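Local coordinates for protein HIAXHD3 (PDB 3ZXK) that hydrolyses alpha-L-arabinofuranosidic linkages as a family 43 glycoside hydrolase, probably removing arabinose side chains from xylan, and has served as the scaffold for engineering in endo-xylanase activity, at residues A[11-19]-A[373-381]; A[22-31]-A[43-53]. One frame throughout, in Å; residues are numbered along the deposited sequence.

How the contacts relate
Contact 2 pairs strands inside one domain, whereas contact 1 joins two domains, and in this protein their chemistry differs accordingly. Contact 2 lies wholly within the family 43 catalytic domain, where adjacent strands are joined by backbone hydrogen bonds and covered by aromatic rings. Contact 1 brings a loop of that domain against the C-terminal concanavalin A-like domain, through a stacked guanidinium, a tryptophan face and a water bridge. Both are largely buried, contact 1 about 9 Å and contact 2 about 15 Å from the centre of the chain. Their centres are about 17 Å apart, yet they touch: Tyr31 OH probably hydrogen-bonds His17 O, 2.9 Å away.

Contact 1 of 2, residues A[11-19]-A[373-381]; sequences PVLWEDHPA and TRRIAGPKA
Arg375 reaches His17 and Asp16 across the interface between the family 43 catalytic domain and the C-terminal concanavalin A-like domain. Its CB lies near Glu15 OE1, whose neighbour OE2 is hydrogen-bonded to Ser318. From there the chain runs extended to NE: CG passes the carbonyl oxygen of Asp16, and CD comes within 3.3 Å of Asp16 O while also meeting His17 NE2. NE donates to Asp16 O at 2.8 Å, the acceptor lying in the guanidinium plane. Beyond it, CZ and NH2 lie over His17 CE1, with NH1 farther off at 4.0 Å from that atom, the two planes only 7° apart in a flat stack. NH2 also forms a salt bridge with Glu334, and His17 ND1 bonds Ser33, so both partners of the stack have a second hold.

Farther along, Trp14 lays one indole face on Gly378 and Pro379. With its CG turned away from the backbone N (chi1 -153°), the ring has Gly378 CA 3.5 Å from the centroid of its five-membered ring. Replacing Trp14 by an alanine would probably leave Gly378 and Pro379 without their apolar cover, opening a gap at the interface. Gly378 N donates to Trp14 O, and a water joins Asp16 N to Ile376 O, 2.7 Å from the water oxygen.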
loop_
_atom_site.group_PDB
_atom_site.type_symbol
_atom_site.label_atom_id
_atom_site.label_comp_id
_atom_site.label_asym_id
_atom_site.label_seq_id
_atom_site.Cartn_x
_atom_site.Cartn_y
_atom_site.Cartn_z
ATOM N N PRO A 11 -7.007 -7.637 13.021
ATOM C CA PRO A 11 -6.448 -7.801 11.685
ATOM C C PRO A 11 -5.055 -8.445 11.713
ATOM O O PRO A 11 -4.338 -8.379 12.731
ATOM C CB PRO A 11 -6.398 -6.369 11.156
ATOM C CG PRO A 11 -6.136 -5.557 12.385
ATOM C CD PRO A 11 -6.939 -6.227 13.471
ATOM N N VAL A 12 -4.678 -9.072 10.603
ATOM C CA VAL A 12 -3.371 -9.728 10.584
ATOM C C VAL A 12 -2.210 -8.751 10.379
ATOM O O VAL A 12 -1.100 -9.008 10.835
ATOM C CB VAL A 12 -3.316 -10.911 9.594
ATOM C CG1 VAL A 12 -4.349 -11.945 9.989
ATOM C CG2 VAL A 12 -3.536 -10.451 8.148
ATOM N N LEU A 13 -2.480 -7.612 9.748
ATOM C CA LEU A 13 -1.452 -6.597 9.516
ATOM C C LEU A 13 -2.180 -5.279 9.586
ATOM O O LEU A 13 -3.101 -5.046 8.802
ATOM C CB LEU A 13 -0.821 -6.780 8.133
ATOM C CG LEU A 13 0.219 -5.716 7.731
ATOM C CD1 LEU A 13 1.417 -5.656 8.663
ATOM C CD2 LEU A 13 0.663 -5.917 6.291
ATOM N N TRP A 14 -1.811 -4.414 10.525
ATOM C CA TRP A 14 -2.530 -3.160 10.681
ATOM C C TRP A 14 -1.841 -2.063 9.923
ATOM O O TRP A 14 -1.412 -1.049 10.504
ATOM C CB TRP A 14 -2.636 -2.798 12.146
ATOM C CG TRP A 14 -3.848 -1.944 12.429
ATOM C CD1 TRP A 14 -4.276 -0.817 11.752
ATOM C CD2 TRP A 14 -4.812 -2.147 13.505
ATOM N NE1 TRP A 14 -5.408 -0.316 12.327
ATOM C CE2 TRP A 14 -5.792 -1.080 13.385
ATOM C CE3 TRP A 14 -4.943 -3.082 14.533
ATOM C CZ2 TRP A 14 -6.875 -0.983 14.245
ATOM C CZ3 TRP A 14 -6.041 -2.980 15.394
ATOM C CH2 TRP A 14 -6.973 -1.948 15.259
ATOM N N GLU A 15 -1.702 -2.265 8.623
ATOM C CA GLU A 15 -1.061 -1.280 7.740
ATOM C C GLU A 15 -1.834 -1.299 6.426
ATOM O O GLU A 15 -2.308 -2.356 5.981
ATOM C CB GLU A 15 0.423 -1.614 7.497
ATOM C CG GLU A 15 1.339 -1.414 8.717
ATOM C CD GLU A 15 2.826 -1.663 8.439
ATOM O OE1 GLU A 15 3.222 -1.533 7.265
ATOM O OE2 GLU A 15 3.602 -2.005 9.385
ATOM N N ASP A 16 -1.950 -0.131 5.793
ATOM C CA ASP A 16 -2.751 0.082 4.590
ATOM C C ASP A 16 -2.185 -0.684 3.380
ATOM O O ASP A 16 -1.214 -0.244 2.781
ATOM C CB ASP A 16 -2.767 1.587 4.321
ATOM C CG ASP A 16 -3.564 1.977 3.124
ATOM O OD1 ASP A 16 -4.629 1.373 2.886
ATOM O OD2 ASP A 16 -3.132 2.939 2.444
ATOM N N HIS A 17 -2.838 -1.781 2.994
ATOM C CA HIS A 17 -2.402 -2.664 1.861
ATOM C C HIS A 17 -3.638 -3.086 1.099
ATOM O O HIS A 17 -4.065 -4.244 1.150
ATOM C CB HIS A 17 -1.509 -3.833 2.343
ATOM C CG HIS A 17 -0.048 -3.458 2.506
ATOM N ND1 HIS A 17 0.769 -3.216 1.448
ATOM C CD2 HIS A 17 0.716 -3.242 3.640
ATOM C CE1 HIS A 17 2.000 -2.885 1.896
ATOM N NE2 HIS A 17 1.967 -2.906 3.236
ATOM N N PRO A 18 -4.260 -2.138 0.388
ATOM C CA PRO A 18 -5.565 -2.386 -0.233
ATOM C C PRO A 18 -5.530 -3.219 -1.496
ATOM O O PRO A 18 -4.453 -3.434 -2.080
ATOM C CB PRO A 18 -6.023 -0.981 -0.639
ATOM C CG PRO A 18 -4.746 -0.268 -0.926
ATOM C CD PRO A 18 -3.823 -0.748 0.166
ATOM N N ALA A 19 -6.717 -3.673 -1.918
ATOM C CA ALA A 19 -6.898 -4.405 -3.185
ATOM C C ALA A 19 -6.020 -5.645 -3.308
ATOM O O ALA A 19 -5.488 -5.957 -4.373
ATOM C CB ALA A 19 -6.726 -3.487 -4.392
ATOM N N THR A 373 7.680 8.579 2.030
ATOM C CA THR A 373 6.579 8.208 2.926
ATOM C C THR A 373 6.615 6.742 3.334
ATOM O O THR A 373 7.291 5.880 2.706
ATOM C CB THR A 373 5.196 8.525 2.308
ATOM O OG1 THR A 373 4.874 7.582 1.279
ATOM C CG2 THR A 373 5.148 9.963 1.740
ATOM N N ARG A 374 5.859 6.443 4.376
ATOM C CA ARG A 374 5.675 5.074 4.806
ATOM C C ARG A 374 4.386 4.934 5.610
ATOM O O ARG A 374 3.874 5.904 6.155
ATOM C CB ARG A 374 6.878 4.532 5.570
ATOM C CG ARG A 374 7.151 5.256 6.882
ATOM C CD ARG A 374 8.474 4.789 7.455
ATOM N NE ARG A 374 8.365 3.481 8.090
ATOM C CZ ARG A 374 9.364 2.604 8.171
ATOM N NH1 ARG A 374 10.540 2.865 7.606
ATOM N NH2 ARG A 374 9.186 1.456 8.799
ATOM N N ARG A 375 3.876 3.711 5.640
ATOM C CA ARG A 375 2.584 3.388 6.277
ATOM C C ARG A 375 2.671 3.499 7.782
ATOM O O ARG A 375 3.694 3.181 8.363
ATOM C CB ARG A 375 2.128 1.984 5.885
ATOM C CG ARG A 375 1.842 1.881 4.409
ATOM C CD ARG A 375 1.757 0.430 3.963
ATOM N NE ARG A 375 1.539 0.340 2.517
ATOM C CZ ARG A 375 2.498 0.486 1.592
ATOM N NH1 ARG A 375 3.782 0.675 1.953
ATOM N NH2 ARG A 375 2.180 0.364 0.296
ATOM N N ILE A 376 1.585 3.959 8.394
ATOM C CA ILE A 376 1.457 3.995 9.851
ATOM C C ILE A 376 0.854 2.646 10.306
ATOM O O ILE A 376 -0.179 2.215 9.772
ATOM C CB ILE A 376 0.532 5.172 10.278
ATOM C CG1 ILE A 376 1.110 6.551 9.833
ATOM C CG2 ILE A 376 0.326 5.148 11.796
ATOM C CD1 ILE A 376 0.137 7.712 9.972
ATOM N N ALA A 377 1.460 2.011 11.310
ATOM C CA ALA A 377 0.865 0.804 11.876
ATOM C C ALA A 377 -0.107 1.184 12.981
ATOM O O ALA A 377 0.139 2.093 13.753
ATOM C CB ALA A 377 1.935 -0.157 12.400
ATOM N N GLY A 378 -1.230 0.476 13.049
ATOM C CA GLY A 378 -2.285 0.838 13.968
ATOM C C GLY A 378 -2.371 -0.063 15.174
ATOM O O GLY A 378 -1.747 -1.116 15.221
ATOM N N PRO A 379 -3.206 0.326 16.137
ATOM C CA PRO A 379 -4.091 1.503 16.021
ATOM C C PRO A 379 -3.442 2.865 16.309
ATOM O O PRO A 379 -4.015 3.883 15.909
ATOM C CB PRO A 379 -5.188 1.208 17.057
ATOM C CG PRO A 379 -4.487 0.365 18.091
ATOM C CD PRO A 379 -3.531 -0.511 17.315
ATOM N N LYS A 380 -2.291 2.878 16.997
ATOM C CA LYS A 380 -1.585 4.129 17.331
ATOM C C LYS A 380 -0.092 3.924 17.243
ATOM O O LYS A 380 0.423 2.926 17.728
ATOM C CB LYS A 380 -1.926 4.620 18.748
ATOM C CG LYS A 380 -3.402 4.665 19.069
ATOM C CD LYS A 380 -3.619 5.287 20.448
ATOM C CE LYS A 380 -5.095 5.342 20.813
ATOM N NZ LYS A 380 -5.320 5.889 22.193
ATOM N N ALA A 381 0.602 4.882 16.641
ATOM C CA ALA A 381 2.055 4.792 16.490
ATOM C C ALA A 381 2.698 6.153 16.469
ATOM O O ALA A 381 2.087 7.141 16.024
ATOM C CB ALA A 381 2.442 4.036 15.218
HETATM O O HOH W 1 -1.771 2.246 7.602
#

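Contact 2 of 2, residues A[22-31]-A[43-53]; sequences VFRVGSVFYY and PVLKSYDLVHW
Phe29 and Tyr31 of strand 28-31 pair with Ser47 and Leu45 of strand 43-47, and their rings lie on the same face of the sheet. Both pairs are hydrogen-bonded; the bond from Phe29 N to Ser47 O is 2.8 Å long and nearly straight, at 168°. Between them Tyr30 and Lys46 form a non-hydrogen-bonded pair whose side chains project from the other face.

Leu50 lies over one face of the Phe29 ring in a CH-pi contact, its CG 3.7 Å from the ring centroid and almost on the normal. The ring edge faces the carbonyl oxygens of Ser47 and Tyr48. Tyr31 is turned so that its CG lies opposite the backbone N (chi1 178°), and Leu45 CD1 packs over one face of its ring. The Tyr31 edge points at the face of Trp53 in a T-shaped pair, with planes 68° apart. Tyr31 CB comes within 3.4 Å of Trp53 CZ3, and Phe29 CB meets CH2 of the same indole, which thus spans both residues; Ser47 CB covers its opposite face.

After the strand, Asp49 OD1 accepts from Val51 N and His52 N, helping to hold the turn that returns Trp53 to the sheet. Strands 21-25, 28-32, 41-47 and 54-58, in sequential antiparallel order, form one blade of the five-bladed beta-propeller characteristic of family 43 enzymes.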
loop_
_atom_site.group_PDB
_atom_site.type_symbol
_atom_site.label_atom_id
_atom_site.label_comp_id
_atom_site.label_asym_id
_atom_site.label_seq_id
_atom_site.Cartn_x
_atom_site.Cartn_y
_atom_site.Cartn_z
ATOM N N VAL A 22 -3.751 -12.628 -3.048
ATOM C CA VAL A 22 -2.926 -13.574 -2.275
ATOM C C VAL A 22 -2.812 -14.905 -3.004
ATOM O O VAL A 22 -3.771 -15.365 -3.628
ATOM C CB VAL A 22 -3.481 -13.877 -0.853
ATOM C CG1 VAL A 22 -3.085 -12.821 0.181
ATOM C CG2 VAL A 22 -4.988 -14.164 -0.866
ATOM N N PHE A 23 -1.639 -15.518 -2.928
ATOM C CA PHE A 23 -1.450 -16.851 -3.504
ATOM C C PHE A 23 -0.325 -17.551 -2.781
ATOM O O PHE A 23 0.388 -16.921 -2.011
ATOM C CB PHE A 23 -1.212 -16.799 -5.033
ATOM C CG PHE A 23 0.001 -16.004 -5.440
ATOM C CD1 PHE A 23 -0.070 -14.638 -5.666
ATOM C CD2 PHE A 23 1.233 -16.623 -5.571
ATOM C CE1 PHE A 23 1.061 -13.901 -6.011
ATOM C CE2 PHE A 23 2.364 -15.898 -5.943
ATOM C CZ PHE A 23 2.280 -14.541 -6.186
ATOM N N ARG A 24 -0.198 -18.849 -3.012
ATOM C CA ARG A 24 0.829 -19.634 -2.340
ATOM C C ARG A 24 1.768 -20.232 -3.358
ATOM O O ARG A 24 1.327 -20.704 -4.419
ATOM C CB ARG A 24 0.179 -20.771 -1.544
ATOM C CG ARG A 24 1.178 -21.624 -0.803
ATOM C CD ARG A 24 0.509 -22.632 0.115
ATOM N NE ARG A 24 -0.345 -23.580 -0.596
ATOM C CZ ARG A 24 0.077 -24.714 -1.149
ATOM N NH1 ARG A 24 1.366 -25.061 -1.098
ATOM N NH2 ARG A 24 -0.783 -25.513 -1.757
ATOM N N VAL A 25 3.064 -20.196 -3.049
ATOM C CA VAL A 25 4.057 -21.020 -3.765
ATOM C C VAL A 25 4.738 -21.880 -2.732
ATOM O O VAL A 25 5.477 -21.365 -1.886
ATOM C CB VAL A 25 5.114 -20.156 -4.484
ATOM C CG1 VAL A 25 6.028 -21.056 -5.324
ATOM C CG2 VAL A 25 4.441 -19.093 -5.350
ATOM N N GLY A 26 4.488 -23.183 -2.769
ATOM C CA GLY A 26 5.112 -24.070 -1.785
ATOM C C GLY A 26 4.745 -23.682 -0.365
ATOM O O GLY A 26 3.563 -23.694 -0.018
ATOM N N SER A 27 5.761 -23.387 0.456
ATOM C CA SER A 27 5.583 -23.002 1.853
ATOM C C SER A 27 5.335 -21.501 2.090
ATOM O O SER A 27 5.140 -21.063 3.223
ATOM C CB SER A 27 6.810 -23.464 2.654
ATOM O OG SER A 27 6.909 -24.862 2.557
ATOM N N VAL A 28 5.310 -20.713 1.020
ATOM C CA VAL A 28 5.288 -19.263 1.157
ATOM C C VAL A 28 4.023 -18.658 0.563
ATOM O O VAL A 28 3.615 -19.017 -0.551
ATOM C CB VAL A 28 6.521 -18.596 0.477
ATOM C CG1 VAL A 28 6.460 -17.092 0.706
ATOM C CG2 VAL A 28 7.818 -19.187 1.014
ATOM N N PHE A 29 3.420 -17.740 1.307
ATOM C CA PHE A 29 2.282 -16.966 0.786
ATOM C C PHE A 29 2.788 -15.598 0.367
ATOM O O PHE A 29 3.609 -14.974 1.062
ATOM C CB PHE A 29 1.225 -16.746 1.861
ATOM C CG PHE A 29 0.667 -18.008 2.442
ATOM C CD1 PHE A 29 -0.427 -18.646 1.824
ATOM C CD2 PHE A 29 1.181 -18.554 3.620
ATOM C CE1 PHE A 29 -0.976 -19.809 2.355
ATOM C CE2 PHE A 29 0.624 -19.732 4.155
ATOM C CZ PHE A 29 -0.456 -20.352 3.522
ATOM N N TYR A 30 2.259 -15.106 -0.739
ATOM C CA TYR A 30 2.576 -13.777 -1.275
ATOM C C TYR A 30 1.316 -12.939 -1.385
ATOM O O TYR A 30 0.250 -13.472 -1.648
ATOM C CB TYR A 30 3.269 -13.884 -2.639
ATOM C CG TYR A 30 4.662 -14.450 -2.536
ATOM C CD1 TYR A 30 5.720 -13.672 -2.057
ATOM C CD2 TYR A 30 4.912 -15.776 -2.876
ATOM C CE1 TYR A 30 6.990 -14.201 -1.942
ATOM C CE2 TYR A 30 6.182 -16.318 -2.769
ATOM C CZ TYR A 30 7.204 -15.521 -2.326
ATOM O OH TYR A 30 8.461 -16.026 -2.187
ATOM N N TYR A 31 1.456 -11.638 -1.179
ATOM C CA TYR A 31 0.318 -10.691 -1.087
ATOM C C TYR A 31 0.764 -9.480 -1.867
ATOM O O TYR A 31 1.849 -8.939 -1.613
ATOM C CB TYR A 31 0.188 -10.337 0.392
ATOM C CG TYR A 31 -0.854 -9.351 0.875
ATOM C CD1 TYR A 31 -0.946 -8.051 0.363
ATOM C CD2 TYR A 31 -1.681 -9.703 1.938
ATOM C CE1 TYR A 31 -1.857 -7.133 0.886
ATOM C CE2 TYR A 31 -2.595 -8.795 2.445
ATOM C CZ TYR A 31 -2.677 -7.528 1.936
ATOM O OH TYR A 31 -3.616 -6.707 2.520
ATOM N N PRO A 43 3.517 -3.168 -3.871
ATOM C CA PRO A 43 4.328 -3.959 -2.930
ATOM C C PRO A 43 3.920 -5.421 -2.957
ATOM O O PRO A 43 2.748 -5.750 -3.264
ATOM C CB PRO A 43 3.941 -3.405 -1.557
ATOM C CG PRO A 43 2.938 -2.360 -1.778
ATOM C CD PRO A 43 2.653 -2.175 -3.208
ATOM N N VAL A 44 4.898 -6.268 -2.648
ATOM C CA VAL A 44 4.692 -7.691 -2.402
ATOM C C VAL A 44 5.114 -7.974 -0.959
ATOM O O VAL A 44 6.242 -7.628 -0.560
ATOM C CB VAL A 44 5.526 -8.588 -3.344
ATOM C CG1 VAL A 44 5.244 -10.065 -3.106
ATOM C CG2 VAL A 44 5.207 -8.275 -4.808
ATOM N N LEU A 45 4.203 -8.593 -0.210
ATOM C CA LEU A 45 4.486 -9.076 1.139
ATOM C C LEU A 45 4.580 -10.578 1.140
ATOM O O LEU A 45 3.989 -11.263 0.282
ATOM C CB LEU A 45 3.414 -8.622 2.134
ATOM C CG LEU A 45 2.907 -7.166 2.030
ATOM C CD1 LEU A 45 1.699 -7.007 2.945
ATOM C CD2 LEU A 45 4.002 -6.187 2.401
ATOM N N LYS A 46 5.323 -11.095 2.118
ATOM C CA LYS A 46 5.558 -12.513 2.254
ATOM C C LYS A 46 5.148 -12.967 3.659
ATOM O O LYS A 46 5.336 -12.226 4.643
ATOM C CB LYS A 46 7.048 -12.745 2.042
ATOM C CG LYS A 46 7.607 -14.031 2.559
ATOM C CD LYS A 46 9.106 -14.091 2.386
ATOM C CE LYS A 46 9.553 -15.512 2.678
ATOM N NZ LYS A 46 11.005 -15.687 2.437
ATOM N N SER A 47 4.595 -14.173 3.734
ATOM C CA SER A 47 4.240 -14.824 4.998
ATOM C C SER A 47 4.388 -16.330 4.915
ATOM O O SER A 47 4.251 -16.892 3.858
ATOM C CB SER A 47 2.790 -14.527 5.374
ATOM O OG SER A 47 2.522 -15.057 6.652
ATOM N N TYR A 48 4.593 -16.965 6.059
ATOM C CA TYR A 48 4.595 -18.421 6.126
ATOM C C TYR A 48 3.292 -18.961 6.713
ATOM O O TYR A 48 3.044 -20.173 6.676
ATOM C CB TYR A 48 5.792 -18.931 6.931
ATOM C CG TYR A 48 7.124 -18.654 6.300
ATOM C CD1 TYR A 48 7.580 -19.421 5.229
ATOM C CD2 TYR A 48 7.951 -17.612 6.775
ATOM C CE1 TYR A 48 8.833 -19.170 4.661
ATOM C CE2 TYR A 48 9.197 -17.357 6.205
ATOM C CZ TYR A 48 9.620 -18.137 5.147
ATOM O OH TYR A 48 10.851 -17.899 4.578
ATOM N N ASP A 49 2.448 -18.059 7.227
ATOM C CA ASP A 49 1.248 -18.472 7.951
ATOM C C ASP A 49 -0.013 -17.650 7.690
ATOM O O ASP A 49 -1.005 -17.906 8.340
ATOM C CB ASP A 49 1.541 -18.509 9.469
ATOM C CG ASP A 49 1.992 -17.153 10.028
ATOM O OD1 ASP A 49 1.971 -16.143 9.283
ATOM O OD2 ASP A 49 2.403 -17.110 11.211
ATOM N N LEU A 50 0.026 -16.735 6.712
ATOM C CA LEU A 50 -1.064 -15.778 6.418
ATOM C C LEU A 50 -1.297 -14.742 7.489
ATOM O O LEU A 50 -2.181 -13.883 7.347
ATOM C CB LEU A 50 -2.394 -16.474 6.069
ATOM C CG LEU A 50 -2.482 -17.263 4.776
ATOM C CD1 LEU A 50 -3.796 -18.019 4.695
ATOM C CD2 LEU A 50 -2.344 -16.323 3.594
ATOM N N VAL A 51 -0.463 -14.756 8.523
ATOM C CA VAL A 51 -0.681 -13.893 9.684
ATOM C C VAL A 51 0.435 -12.873 9.885
ATOM O O VAL A 51 0.156 -11.704 10.091
ATOM C CB VAL A 51 -0.873 -14.752 10.940
ATOM C CG1 VAL A 51 -0.910 -13.909 12.201
ATOM C CG2 VAL A 51 -2.139 -15.584 10.796
ATOM N N HIS A 52 1.690 -13.311 9.831
ATOM C CA HIS A 52 2.814 -12.402 10.016
ATOM C C HIS A 52 3.441 -12.115 8.681
ATOM O O HIS A 52 4.014 -13.013 8.044
ATOM C CB HIS A 52 3.817 -13.042 10.962
ATOM C CG HIS A 52 3.227 -13.406 12.306
ATOM N ND1 HIS A 52 2.822 -14.655 12.616
ATOM C CD2 HIS A 52 2.956 -12.618 13.418
ATOM C CE1 HIS A 52 2.341 -14.674 13.879
ATOM N NE2 HIS A 52 2.423 -13.430 14.371
ATOM N N TRP A 53 3.307 -10.872 8.236
ATOM C CA TRP A 53 3.687 -10.454 6.886
ATOM C C TRP A 53 4.877 -9.537 6.950
ATOM O O TRP A 53 4.966 -8.697 7.867
ATOM C CB TRP A 53 2.538 -9.721 6.236
ATOM C CG TRP A 53 1.353 -10.589 5.998
ATOM C CD1 TRP A 53 0.259 -10.784 6.826
ATOM C CD2 TRP A 53 1.122 -11.431 4.834
ATOM N NE1 TRP A 53 -0.642 -11.639 6.249
ATOM C CE2 TRP A 53 -0.173 -12.082 5.044
ATOM C CE3 TRP A 53 1.828 -11.684 3.660
ATOM C CZ2 TRP A 53 -0.714 -12.959 4.108
ATOM C CZ3 TRP A 53 1.285 -12.586 2.740
ATOM C CH2 TRP A 53 0.038 -13.196 2.953
HETATM O O HOH W 2 4.485 -22.137 5.640
HETATM O O HOH W 3 10.708 -15.136 -0.613
#